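Local atomic coordinates of 6-phospho-alpha-glucosidase (Merdibacter massiliensis, PDB entry 6VC6), a protein that probably hydrolyses 6-phospho-alpha-glucosides such as maltose 6-phosphate, with the help of bound NAD and a manganese ion, as in other family 4 glycosidases. Residues A[51-56]-A[63-68]; A[21-26]-A[30-35]; A[42-47]-A[290-295]. All blocks are in the same frame, centred on the assembly; numbering follows the deposited sequence.

Overall arrangement
Along the chain, contact 2 (21-26 with 30-35) closes first. Contact 1 (51-56 with 63-68) follows and is nested inside the much longer loop closed by contact 3 (42-47 with 290-295). Contacts 1 and 2, with centres about 11 Å apart, occupy successive beta-alpha-beta units of the NAD-binding Rossmann-type domain; their strands 64-68 and 32-38 are neighbours in one mixed sheet, with backbone hydrogen bonds joining D64 and S66 to L35. Contact 3, its centre about 15 Å from that of contact 1, uses the same helix 42-59. This helix packs on strand 64-68 in contact 1 and carries R44 to the NAD diphosphate in contact 3, where R44 meets E292 of helix 291-305.

Contact 1 (A[51-56]-A[63-68]); sequences FGKILF and LDFSYT
One face of the F65 ring receives the edge of F56, whose CE2 is 3.3 Å from F65 CD2, while K53 CG lies at the F65 ring edge, 3.6 Å from CD1. The F56 ring in turn has L63 CD1 over one face, 4.4 Å from F56 CD2, and F65 at its edge. With centroids 4.8 Å apart and planes at 65°, F56 and F65 form a T-shaped (edge-to-face) pair, F56 supplying the edge. The contact closes the second half of a beta-alpha-beta unit of the Rossmann-type sheet, in which strand 32-38 leads through helix 42-59 to edge strand 64-68. Geometry supports this reading: the short helix and strand axes run almost exactly antiparallel, at 177°, and approach to 8.8 Å, a distance consistent with one layer of side chains between them. No hydrogen bond joins the segments, which meet by apolar packing. F65 reaches the helix because its CG is anti to the backbone N (chi1 169°), and the ring then presents a face to F56 and an edge to K53 CG. F65 also touches L35 and L37 of strand 32-38, and F56 touches L20 and V24 of helix 16-25. K53 contributes carbon rather than charge here; its chain bends at chi2 and chi3, and its NZ has a long, weak ion pair with E50. Having no side chain, G52 lets the phenyl ring come right up to the helix backbone: F65 CE1 stands 3.8 Å from G52 C and 3.6 Å from K53 N.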
loop_
_atom_site.group_PDB
_atom_site.type_symbol
_atom_site.label_atom_id
_atom_site.label_comp_id
_atom_site.label_asym_id
_atom_site.label_seq_id
_atom_site.Cartn_x
_atom_site.Cartn_y
_atom_site.Cartn_z
ATOM N N PHE A 51 -17.249 0.591 18.587
ATOM C CA PHE A 51 -16.243 -0.255 19.217
ATOM C C PHE A 51 -15.108 0.583 19.790
ATOM O O PHE A 51 -14.590 0.286 20.873
ATOM C CB PHE A 51 -15.704 -1.273 18.209
ATOM C CG PHE A 51 -14.379 -1.871 18.596
ATOM C CD1 PHE A 51 -13.201 -1.408 18.032
ATOM C CD2 PHE A 51 -14.314 -2.899 19.522
ATOM C CE1 PHE A 51 -11.982 -1.956 18.388
ATOM C CE2 PHE A 51 -13.099 -3.452 19.880
ATOM C CZ PHE A 51 -11.931 -2.979 19.313
ATOM N N GLY A 52 -14.712 1.639 19.077
ATOM C CA GLY A 52 -13.639 2.488 19.566
ATOM C C GLY A 52 -14.014 3.234 20.832
ATOM O O GLY A 52 -13.183 3.409 21.727
ATOM N N LYS A 53 -15.270 3.679 20.927
ATOM C CA LYS A 53 -15.709 4.389 22.125
ATOM C C LYS A 53 -15.648 3.489 23.351
ATOM O O LYS A 53 -15.305 3.946 24.448
ATOM C CB LYS A 53 -17.122 4.935 21.923
ATOM C CG LYS A 53 -17.203 6.073 20.918
ATOM C CD LYS A 53 -18.301 7.060 21.278
ATOM C CE LYS A 53 -19.677 6.494 20.969
ATOM N NZ LYS A 53 -20.763 7.348 21.523
ATOM N N ILE A 54 -16.019 2.229 23.182
ATOM C CA ILE A 54 -15.883 1.278 24.267
ATOM C C ILE A 54 -14.424 1.038 24.609
ATOM O O ILE A 54 -14.047 1.027 25.771
ATOM C CB ILE A 54 -16.538 -0.069 23.930
ATOM C CG1 ILE A 54 -18.033 0.100 23.739
ATOM C CG2 ILE A 54 -16.300 -1.072 25.038
ATOM C CD1 ILE A 54 -18.702 -1.146 23.224
ATOM N N LEU A 55 -13.605 0.854 23.585
ATOM C CA LEU A 55 -12.198 0.555 23.793
ATOM C C LEU A 55 -11.462 1.701 24.455
ATOM O O LEU A 55 -10.705 1.510 25.387
ATOM C CB LEU A 55 -11.539 0.227 22.460
ATOM C CG LEU A 55 -10.017 0.179 22.433
ATOM C CD1 LEU A 55 -9.524 -1.184 22.872
ATOM C CD2 LEU A 55 -9.499 0.518 21.046
ATOM N N PHE A 56 -11.705 2.903 23.965
ATOM C CA PHE A 56 -11.065 4.085 24.509
ATOM C C PHE A 56 -11.506 4.390 25.934
ATOM O O PHE A 56 -10.710 4.822 26.758
ATOM C CB PHE A 56 -11.208 5.269 23.562
ATOM C CG PHE A 56 -10.519 5.060 22.247
ATOM C CD1 PHE A 56 -9.274 4.464 22.197
ATOM C CD2 PHE A 56 -11.115 5.439 21.068
ATOM C CE1 PHE A 56 -8.634 4.262 20.994
ATOM C CE2 PHE A 56 -10.482 5.239 19.861
ATOM C CZ PHE A 56 -9.242 4.649 19.824
ATOM N N LEU A 63 -8.295 10.542 25.864
ATOM C CA LEU A 63 -8.352 10.770 24.425
ATOM C C LEU A 63 -9.738 11.210 23.986
ATOM O O LEU A 63 -10.738 10.679 24.440
ATOM C CB LEU A 63 -7.966 9.491 23.685
ATOM C CG LEU A 63 -7.691 9.516 22.180
ATOM C CD1 LEU A 63 -8.952 9.214 21.400
ATOM C CD2 LEU A 63 -7.067 10.822 21.723
ATOM N N ASP A 64 -9.787 12.187 23.095
ATOM C CA ASP A 64 -11.092 12.617 22.628
ATOM C C ASP A 64 -11.296 12.010 21.251
ATOM O O ASP A 64 -10.655 12.406 20.284
ATOM C CB ASP A 64 -11.134 14.148 22.594
ATOM C CG ASP A 64 -12.104 14.697 21.576
ATOM O OD1 ASP A 64 -13.097 14.033 21.253
ATOM O OD2 ASP A 64 -11.878 15.816 21.092
ATOM N N PHE A 65 -12.287 11.129 21.220
ATOM C CA PHE A 65 -12.498 10.279 20.057
ATOM C C PHE A 65 -13.852 10.579 19.430
ATOM O O PHE A 65 -14.835 10.825 20.136
ATOM C CB PHE A 65 -12.412 8.800 20.453
ATOM C CG PHE A 65 -12.866 7.853 19.385
ATOM C CD1 PHE A 65 -14.045 7.146 19.531
ATOM C CD2 PHE A 65 -12.110 7.658 18.241
ATOM C CE1 PHE A 65 -14.469 6.267 18.556
ATOM C CE2 PHE A 65 -12.526 6.777 17.261
ATOM C CZ PHE A 65 -13.709 6.081 17.419
ATOM N N SER A 66 -13.897 10.555 18.100
ATOM C CA SER A 66 -15.141 10.784 17.376
ATOM C C SER A 66 -15.019 10.175 15.988
ATOM O O SER A 66 -13.918 9.969 15.473
ATOM C CB SER A 66 -15.473 12.279 17.280
ATOM O OG SER A 66 -14.380 13.013 16.755
ATOM N N TYR A 67 -16.173 9.878 15.394
ATOM C CA TYR A 67 -16.250 9.434 14.011
ATOM C C TYR A 67 -17.331 10.235 13.302
ATOM O O TYR A 67 -18.377 10.534 13.886
ATOM C CB TYR A 67 -16.531 7.925 13.908
ATOM C CG TYR A 67 -17.866 7.472 14.458
ATOM C CD1 TYR A 67 -18.001 7.099 15.789
ATOM C CD2 TYR A 67 -18.987 7.389 13.639
ATOM C CE1 TYR A 67 -19.216 6.673 16.294
ATOM C CE2 TYR A 67 -20.206 6.966 14.135
ATOM C CZ TYR A 67 -20.314 6.608 15.462
ATOM O OH TYR A 67 -21.526 6.186 15.959
ATOM N N THR A 68 -17.071 10.586 12.044
ATOM C CA THR A 68 -17.948 11.497 11.327
ATOM C C THR A 68 -17.847 11.249 9.830
ATOM O O THR A 68 -16.915 10.601 9.345
ATOM C CB THR A 68 -17.604 12.961 11.630
ATOM O OG1 THR A 68 -18.474 13.823 10.887
ATOM C CG2 THR A 68 -16.162 13.256 11.244
#

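Contact 2 (A[21-26]-A[30-35]); sequences KSFVRL and FPMEKL
The backbone link is one hydrogen bond across a tight connection, from F30 N to L26 O at 2.9 Å with an N-H...O angle of 143°; L26 is the first residue to leave helical geometry after helix 16-25, so the bond ties the end of the helix to the start of the return toward the sheet. Beyond it, the side chains gather on F23. M32, present as selenomethionine, lies over one face of the F23 ring, crossing it at about a right angle. Its SE is displaced toward the rim, 3.4 Å from F23 CD1, which gives a Met-aromatic contact. The terminal methyl completes the cover: M32 CE sits 3.9 Å from the centroid of the F23 ring and only 3° off the ring normal, a nearly centred CH-pi contact. The bend at the last torsion of M32 (chi3 69°) swings this methyl from the rim to the ring centre. Two further apolar neighbours approach F23 obliquely, F30 with its CE2 4.4 Å from F23 CE1, and L35 with its CD1 3.9 Å from F23 CE2. Every residue that touches is buried, consistent with the hydrophobic interior of a beta-alpha-beta unit. That unit runs from strand 4-9 through helix 16-25 to strand 32-38: F30 and M32 also pack on V6 of strand 4-9, I324 of helix 318-331 touches F23 and L26, and F56 of helix 42-59 meets L35 and V24.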
loop_
_atom_site.group_PDB
_atom_site.type_symbol
_atom_site.label_atom_id
_atom_site.label_comp_id
_atom_site.label_asym_id
_atom_site.label_seq_id
_atom_site.Cartn_x
_atom_site.Cartn_y
_atom_site.Cartn_z
ATOM N N LYS A 21 -6.494 -0.233 18.398
ATOM C CA LYS A 21 -5.791 -1.010 19.413
ATOM C C LYS A 21 -4.305 -0.680 19.439
ATOM O O LYS A 21 -3.670 -0.771 20.496
ATOM C CB LYS A 21 -6.005 -2.504 19.169
ATOM C CG LYS A 21 -7.428 -2.972 19.433
ATOM C CD LYS A 21 -7.896 -3.961 18.376
ATOM C CE LYS A 21 -7.798 -5.393 18.869
ATOM N NZ LYS A 21 -8.664 -6.308 18.074
ATOM N N SER A 22 -3.734 -0.297 18.295
ATOM C CA SER A 22 -2.330 0.097 18.265
ATOM C C SER A 22 -2.120 1.441 18.949
ATOM O O SER A 22 -1.123 1.635 19.655
ATOM C CB SER A 22 -1.826 0.141 16.824
ATOM O OG SER A 22 -1.792 -1.155 16.252
ATOM N N PHE A 23 -3.047 2.383 18.748
ATOM C CA PHE A 23 -2.960 3.674 19.424
ATOM C C PHE A 23 -2.944 3.512 20.938
ATOM O O PHE A 23 -2.327 4.320 21.644
ATOM C CB PHE A 23 -4.127 4.570 19.005
ATOM C CG PHE A 23 -4.018 5.099 17.602
ATOM C CD1 PHE A 23 -2.791 5.467 17.078
ATOM C CD2 PHE A 23 -5.147 5.234 16.811
ATOM C CE1 PHE A 23 -2.691 5.960 15.788
ATOM C CE2 PHE A 23 -5.054 5.723 15.520
ATOM C CZ PHE A 23 -3.824 6.086 15.010
ATOM N N VAL A 24 -3.612 2.479 21.453
ATOM C CA VAL A 24 -3.604 2.221 22.888
ATOM C C VAL A 24 -2.257 1.651 23.321
ATOM O O VAL A 24 -1.720 2.020 24.372
ATOM C CB VAL A 24 -4.765 1.281 23.261
ATOM C CG1 VAL A 24 -4.592 0.744 24.674
ATOM C CG2 VAL A 24 -6.098 2.001 23.117
ATOM N N ARG A 25 -1.689 0.749 22.519
ATOM C CA ARG A 25 -0.438 0.099 22.901
ATOM C C ARG A 25 0.731 1.074 22.843
ATOM O O ARG A 25 1.520 1.169 23.791
ATOM C CB ARG A 25 -0.184 -1.114 22.006
ATOM C CG ARG A 25 -1.014 -2.328 22.377
ATOM C CD ARG A 25 -1.240 -3.234 21.182
ATOM N NE ARG A 25 -2.206 -4.287 21.479
ATOM C CZ ARG A 25 -2.855 -4.987 20.556
ATOM N NH1 ARG A 25 -2.638 -4.748 19.269
ATOM N NH2 ARG A 25 -3.717 -5.927 20.917
ATOM N N LEU A 26 0.861 1.809 21.736
ATOM C CA LEU A 26 1.885 2.836 21.593
ATOM C C LEU A 26 1.452 4.176 22.180
ATOM O O LEU A 26 1.850 5.234 21.669
ATOM C CB LEU A 26 2.271 2.991 20.122
ATOM C CG LEU A 26 2.393 1.679 19.338
ATOM C CD1 LEU A 26 2.699 1.947 17.873
ATOM C CD2 LEU A 26 3.450 0.773 19.955
ATOM N N PHE A 30 3.468 7.539 21.154
ATOM C CA PHE A 30 2.779 8.464 20.255
ATOM C C PHE A 30 1.627 9.108 21.009
ATOM O O PHE A 30 0.477 8.657 20.929
ATOM C CB PHE A 30 2.288 7.735 19.001
ATOM C CG PHE A 30 1.773 8.646 17.926
ATOM C CD1 PHE A 30 2.607 9.573 17.323
ATOM C CD2 PHE A 30 0.456 8.564 17.506
ATOM C CE1 PHE A 30 2.133 10.408 16.328
ATOM C CE2 PHE A 30 -0.024 9.395 16.513
ATOM C CZ PHE A 30 0.816 10.318 15.922
ATOM N N PRO A 31 1.900 10.174 21.763
ATOM C CA PRO A 31 0.849 10.802 22.578
ATOM C C PRO A 31 -0.141 11.559 21.703
ATOM O O PRO A 31 0.241 12.439 20.929
ATOM C CB PRO A 31 1.630 11.746 23.498
ATOM C CG PRO A 31 2.867 12.072 22.728
ATOM C CD PRO A 31 3.203 10.844 21.922
HETATM N N MSE A 32 -1.416 11.211 21.832
HETATM C CA MSE A 32 -2.465 11.873 21.068
HETATM C C MSE A 32 -3.457 12.582 21.977
HETATM O O MSE A 32 -3.729 12.134 23.092
HETATM C CB MSE A 32 -3.208 10.869 20.188
HETATM C CG MSE A 32 -2.332 10.138 19.195
HETATM SE SE MSE A 32 -3.135 8.447 18.671
HETATM C CE MSE A 32 -4.646 9.138 17.657
ATOM N N GLU A 33 -4.000 13.693 21.486
ATOM C CA GLU A 33 -5.043 14.409 22.207
ATOM C C GLU A 33 -6.420 14.231 21.587
ATOM O O GLU A 33 -7.418 14.208 22.314
ATOM C CB GLU A 33 -4.708 15.903 22.275
ATOM C CG GLU A 33 -5.721 16.742 23.036
ATOM C CD GLU A 33 -5.138 17.366 24.288
ATOM O OE1 GLU A 33 -3.942 17.139 24.566
ATOM O OE2 GLU A 33 -5.877 18.084 24.994
ATOM N N LYS A 34 -6.505 14.040 20.271
ATOM C CA LYS A 34 -7.783 13.932 19.586
ATOM C C LYS A 34 -7.635 13.005 18.389
ATOM O O LYS A 34 -6.631 13.059 17.674
ATOM C CB LYS A 34 -8.278 15.312 19.136
ATOM C CG LYS A 34 -9.640 15.313 18.466
ATOM C CD LYS A 34 -9.935 16.675 17.858
ATOM C CE LYS A 34 -11.294 16.701 17.181
ATOM N NZ LYS A 34 -11.501 17.956 16.406
ATOM N N LEU A 35 -8.639 12.154 18.181
ATOM C CA LEU A 35 -8.683 11.248 17.039
ATOM C C LEU A 35 -10.061 11.320 16.402
ATOM O O LEU A 35 -11.076 11.287 17.107
ATOM C CB LEU A 35 -8.365 9.807 17.451
ATOM C CG LEU A 35 -8.593 8.751 16.365
ATOM C CD1 LEU A 35 -7.482 8.794 15.325
ATOM C CD2 LEU A 35 -8.712 7.363 16.972
#

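Contact 3 (A[42-47]-A[290-295]); sequences AERQQP and GREKRV. With NAD (nicotinamide-adenine-dinucleotide), chain G; G6P (6-O-phosphono-alpha-D-glucopyranose), chain F.
At the diphosphate of the NAD pocket, R44 from the start of helix 42-59 meets E292 from the first turn of helix 291-305 in a salt bridge. Both end nitrogens of the guanidinium converge on one carboxylate oxygen: R44 NH1 is 3.0 Å and R44 NH2 3.1 Å from E292 OE2. The oxygen lies close to the guanidinium plane, but both bonds end on OE2 and the planes of the two groups are 51° apart, so this is not a coplanar two-oxygen pairing. NH2 approaches along the anti lone pair of OE2, whereas NH1 comes from above the carboxylate plane. Since the helices keep a wide separation here, with R44 CA and E292 CA 11.1 Å apart, both chains must reach out; R44 is fully extended from CG to NE, with chi1 at -177°. NH2 also donates to NAD O1A at 2.9 Å, and NE makes a weak bond to the ribose oxygen O3B. Helix 42-59 follows the second strand of the Rossmann fold, and D39, just past that strand, is hydrogen-bonded to NAD as well. E292 thus helps to fix the rotation of a guanidinium that touches the cofactor, and its negative charge probably balances part of R44's positive charge. The adjacent R291 joins cofactor to sugar phosphate: its NH2 bonds to G6P O1P at 2.7 Å and to NAD O1N at 3.1 Å, while its NH1 reaches G6P O3P at 2.9 Å. A bend at chi3 (90°) turns this guanidinium so that both phosphate groups meet its edge, and T14 OG1 holds NE.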
loop_
_atom_site.group_PDB
_atom_site.type_symbol
_atom_site.label_atom_id
_atom_site.label_comp_id
_atom_site.label_asym_id
_atom_site.label_seq_id
_atom_site.Cartn_x
_atom_site.Cartn_y
_atom_site.Cartn_z
ATOM N N ALA A 42 -21.423 6.073 6.218
ATOM C CA ALA A 42 -21.753 6.244 7.629
ATOM C C ALA A 42 -22.091 4.913 8.292
ATOM O O ALA A 42 -21.693 4.666 9.436
ATOM C CB ALA A 42 -22.913 7.227 7.781
ATOM N N GLU A 43 -22.820 4.042 7.591
ATOM C CA GLU A 43 -23.252 2.790 8.202
ATOM C C GLU A 43 -22.099 1.807 8.362
ATOM O O GLU A 43 -22.068 1.048 9.338
ATOM C CB GLU A 43 -24.374 2.162 7.377
ATOM C CG GLU A 43 -25.766 2.625 7.779
ATOM C CD GLU A 43 -26.338 1.840 8.944
ATOM O OE1 GLU A 43 -27.551 1.533 8.928
ATOM O OE2 GLU A 43 -25.573 1.529 9.879
ATOM N N ARG A 44 -21.151 1.799 7.423
ATOM C CA ARG A 44 -20.004 0.905 7.548
ATOM C C ARG A 44 -19.063 1.351 8.661
ATOM O O ARG A 44 -18.432 0.511 9.313
ATOM C CB ARG A 44 -19.255 0.825 6.216
ATOM C CG ARG A 44 -18.085 -0.144 6.213
ATOM C CD ARG A 44 -17.387 -0.163 4.863
ATOM N NE ARG A 44 -16.228 -1.051 4.861
ATOM C CZ ARG A 44 -16.290 -2.358 4.627
ATOM N NH1 ARG A 44 -17.458 -2.934 4.377
ATOM N NH2 ARG A 44 -15.184 -3.090 4.645
ATOM N N GLN A 45 -18.966 2.659 8.898
ATOM C CA GLN A 45 -18.069 3.190 9.915
ATOM C C GLN A 45 -18.659 3.123 11.319
ATOM O O GLN A 45 -17.899 3.114 12.295
ATOM C CB GLN A 45 -17.706 4.639 9.575
ATOM C CG GLN A 45 -16.607 5.240 10.435
ATOM C CD GLN A 45 -16.307 6.681 10.072
ATOM O OE1 GLN A 45 -15.157 7.043 9.824
ATOM N NE2 GLN A 45 -17.342 7.512 10.038
ATOM N N GLN A 46 -19.986 3.054 11.441
ATOM C CA GLN A 46 -20.620 3.159 12.755
ATOM C C GLN A 46 -20.223 2.042 13.715
ATOM O O GLN A 46 -19.853 2.354 14.860
ATOM C CB GLN A 46 -22.141 3.234 12.583
ATOM C CG GLN A 46 -22.898 3.394 13.890
ATOM C CD GLN A 46 -24.391 3.205 13.723
ATOM O OE1 GLN A 46 -24.963 2.230 14.211
ATOM N NE2 GLN A 46 -25.033 4.139 13.031
ATOM N N PRO A 47 -20.280 0.754 13.352
ATOM C CA PRO A 47 -19.878 -0.276 14.326
ATOM C C PRO A 47 -18.410 -0.207 14.701
ATOM O O PRO A 47 -18.039 -0.629 15.803
ATOM C CB PRO A 47 -20.219 -1.591 13.610
ATOM C CG PRO A 47 -20.202 -1.250 12.168
ATOM C CD PRO A 47 -20.733 0.147 12.085
ATOM N N GLY A 290 -13.209 -13.532 4.899
ATOM C CA GLY A 290 -12.207 -13.686 5.933
ATOM C C GLY A 290 -12.039 -12.485 6.840
ATOM O O GLY A 290 -12.693 -12.393 7.884
ATOM N N ARG A 291 -11.159 -11.557 6.449
ATOM C CA ARG A 291 -10.799 -10.445 7.324
ATOM C C ARG A 291 -11.995 -9.539 7.590
ATOM O O ARG A 291 -12.230 -9.121 8.728
ATOM C CB ARG A 291 -9.647 -9.643 6.713
ATOM C CG ARG A 291 -9.572 -8.201 7.204
ATOM C CD ARG A 291 -8.263 -7.538 6.809
ATOM N NE ARG A 291 -8.359 -6.871 5.516
ATOM C CZ ARG A 291 -7.749 -7.289 4.412
ATOM N NH1 ARG A 291 -6.990 -8.376 4.443
ATOM N NH2 ARG A 291 -7.894 -6.618 3.279
ATOM N N GLU A 292 -12.765 -9.223 6.546
ATOM C CA GLU A 292 -13.896 -8.317 6.716
ATOM C C GLU A 292 -14.950 -8.902 7.651
ATOM O O GLU A 292 -15.521 -8.175 8.472
ATOM C CB GLU A 292 -14.515 -7.969 5.361
ATOM C CG GLU A 292 -15.599 -6.898 5.465
ATOM C CD GLU A 292 -16.490 -6.819 4.237
ATOM O OE1 GLU A 292 -17.100 -7.845 3.867
ATOM O OE2 GLU A 292 -16.591 -5.721 3.651
ATOM N N LYS A 293 -15.186 -10.190 7.534
ATOM C CA LYS A 293 -16.186 -10.835 8.348
ATOM C C LYS A 293 -15.762 -10.944 9.796
ATOM O O LYS A 293 -16.525 -10.639 10.679
ATOM C CB LYS A 293 -16.529 -12.197 7.783
ATOM C CG LYS A 293 -17.786 -12.786 8.370
ATOM C CD LYS A 293 -17.789 -14.288 8.224
ATOM C CE LYS A 293 -19.208 -14.820 8.194
ATOM N NZ LYS A 293 -19.724 -15.131 9.558
ATOM N N ARG A 294 -14.530 -11.347 10.032
ATOM C CA ARG A 294 -14.041 -11.533 11.394
ATOM C C ARG A 294 -13.962 -10.205 12.132
ATOM O O ARG A 294 -14.353 -10.115 13.302
ATOM C CB ARG A 294 -12.676 -12.221 11.381
ATOM C CG ARG A 294 -12.694 -13.650 10.870
ATOM C CD ARG A 294 -11.338 -14.309 11.053
ATOM N NE ARG A 294 -10.265 -13.513 10.464
ATOM C CZ ARG A 294 -9.757 -13.722 9.254
ATOM N NH1 ARG A 294 -10.225 -14.706 8.498
ATOM N NH2 ARG A 294 -8.782 -12.947 8.798
ATOM N N VAL A 295 -13.480 -9.160 11.457
ATOM C CA VAL A 295 -13.271 -7.876 12.116
ATOM C C VAL A 295 -14.603 -7.222 12.467
ATOM O O VAL A 295 -14.791 -6.729 13.585
ATOM C CB VAL A 295 -12.402 -6.965 11.229
ATOM C CG1 VAL A 295 -12.624 -5.503 11.580
ATOM C CG2 VAL A 295 -10.933 -7.338 11.373
HETATM P PA NAD G . -12.190 -1.598 2.999
HETATM O O1A NAD G . -12.420 -2.546 4.151
HETATM O O2A NAD G . -13.180 -1.539 1.861
HETATM O O5B NAD G . -12.020 -0.112 3.589
HETATM C C5B NAD G . -12.121 1.022 2.734
HETATM C C4B NAD G . -12.859 2.137 3.456
HETATM O O4B NAD G . -12.598 3.388 2.816
HETATM C C3B NAD G . -14.360 1.903 3.405
HETATM O O3B NAD G . -14.903 1.995 4.723
HETATM C C2B NAD G . -14.909 3.027 2.553
HETATM O O2B NAD G . -16.150 3.501 3.079
HETATM C C1B NAD G . -13.829 4.091 2.645
HETATM N N9A NAD G . -13.798 4.953 1.438
HETATM C C8A NAD G . -13.913 4.559 0.156
HETATM N N7A NAD G . -13.849 5.623 -0.687
HETATM C C5A NAD G . -13.696 6.727 0.067
HETATM C C6A NAD G . -13.561 8.184 -0.176
HETATM N N6A NAD G . -13.576 8.690 -1.432
HETATM N N1A NAD G . -13.421 8.991 0.900
HETATM C C2A NAD G . -13.403 8.504 2.156
HETATM N N3A NAD G . -13.521 7.198 2.447
HETATM C C4A NAD G . -13.670 6.279 1.466
HETATM O O3 NAD G . -10.727 -1.862 2.380
HETATM P PN NAD G . -9.542 -2.556 3.216
HETATM O O1N NAD G . -9.397 -3.982 2.741
HETATM O O2N NAD G . -9.709 -2.250 4.686
HETATM O O5D NAD G . -8.292 -1.713 2.662
HETATM C C5D NAD G . -8.029 -0.405 3.164
HETATM C C4D NAD G . -7.019 0.266 2.246
HETATM O O4D NAD G . -5.696 0.080 2.755
HETATM C C3D NAD G . -7.058 -0.361 0.860
HETATM O O3D NAD G . -7.084 0.678 -0.120
HETATM C C2D NAD G . -5.748 -1.105 0.740
HETATM O O2D NAD G . -5.263 -1.086 -0.603
HETATM C C1D NAD G . -4.854 -0.304 1.668
HETATM N N1N NAD G . -3.683 -1.059 2.109
HETATM C C2N NAD G . -2.495 -0.629 1.683
HETATM C C3N NAD G . -1.328 -1.275 2.047
HETATM C C7N NAD G . -0.019 -0.750 1.537
HETATM O O7N NAD G . 0.985 -1.434 1.646
HETATM N N7N NAD G . 0.003 0.453 0.964
HETATM C C4N NAD G . -1.398 -2.383 2.881
HETATM C C5N NAD G . -2.649 -2.817 3.309
HETATM C C6N NAD G . -3.790 -2.126 2.911
HETATM C C1 G6P F . 0.305 -6.442 0.539
HETATM C C2 G6P F . 0.501 -4.999 0.050
HETATM C C3 G6P F . -0.757 -4.150 0.078
HETATM C C4 G6P F . -1.921 -4.981 -0.408
HETATM C C5 G6P F . -2.176 -6.052 0.635
HETATM C C6 G6P F . -3.268 -6.992 0.140
HETATM O O1 G6P F . 1.212 -6.706 1.618
HETATM O O2 G6P F . 1.511 -4.365 0.846
HETATM O O3 G6P F . -0.602 -2.992 -0.749
HETATM O O4 G6P F . -3.076 -4.148 -0.546
HETATM O O5 G6P F . -1.024 -6.857 0.913
HETATM O O6 G6P F . -3.904 -7.587 1.265
HETATM P P G6P F . -5.289 -8.385 1.091
HETATM O O1P G6P F . -6.322 -7.285 1.138
HETATM O O2P G6P F . -5.167 -9.071 -0.250
HETATM O O3P G6P F . -5.307 -9.338 2.262
#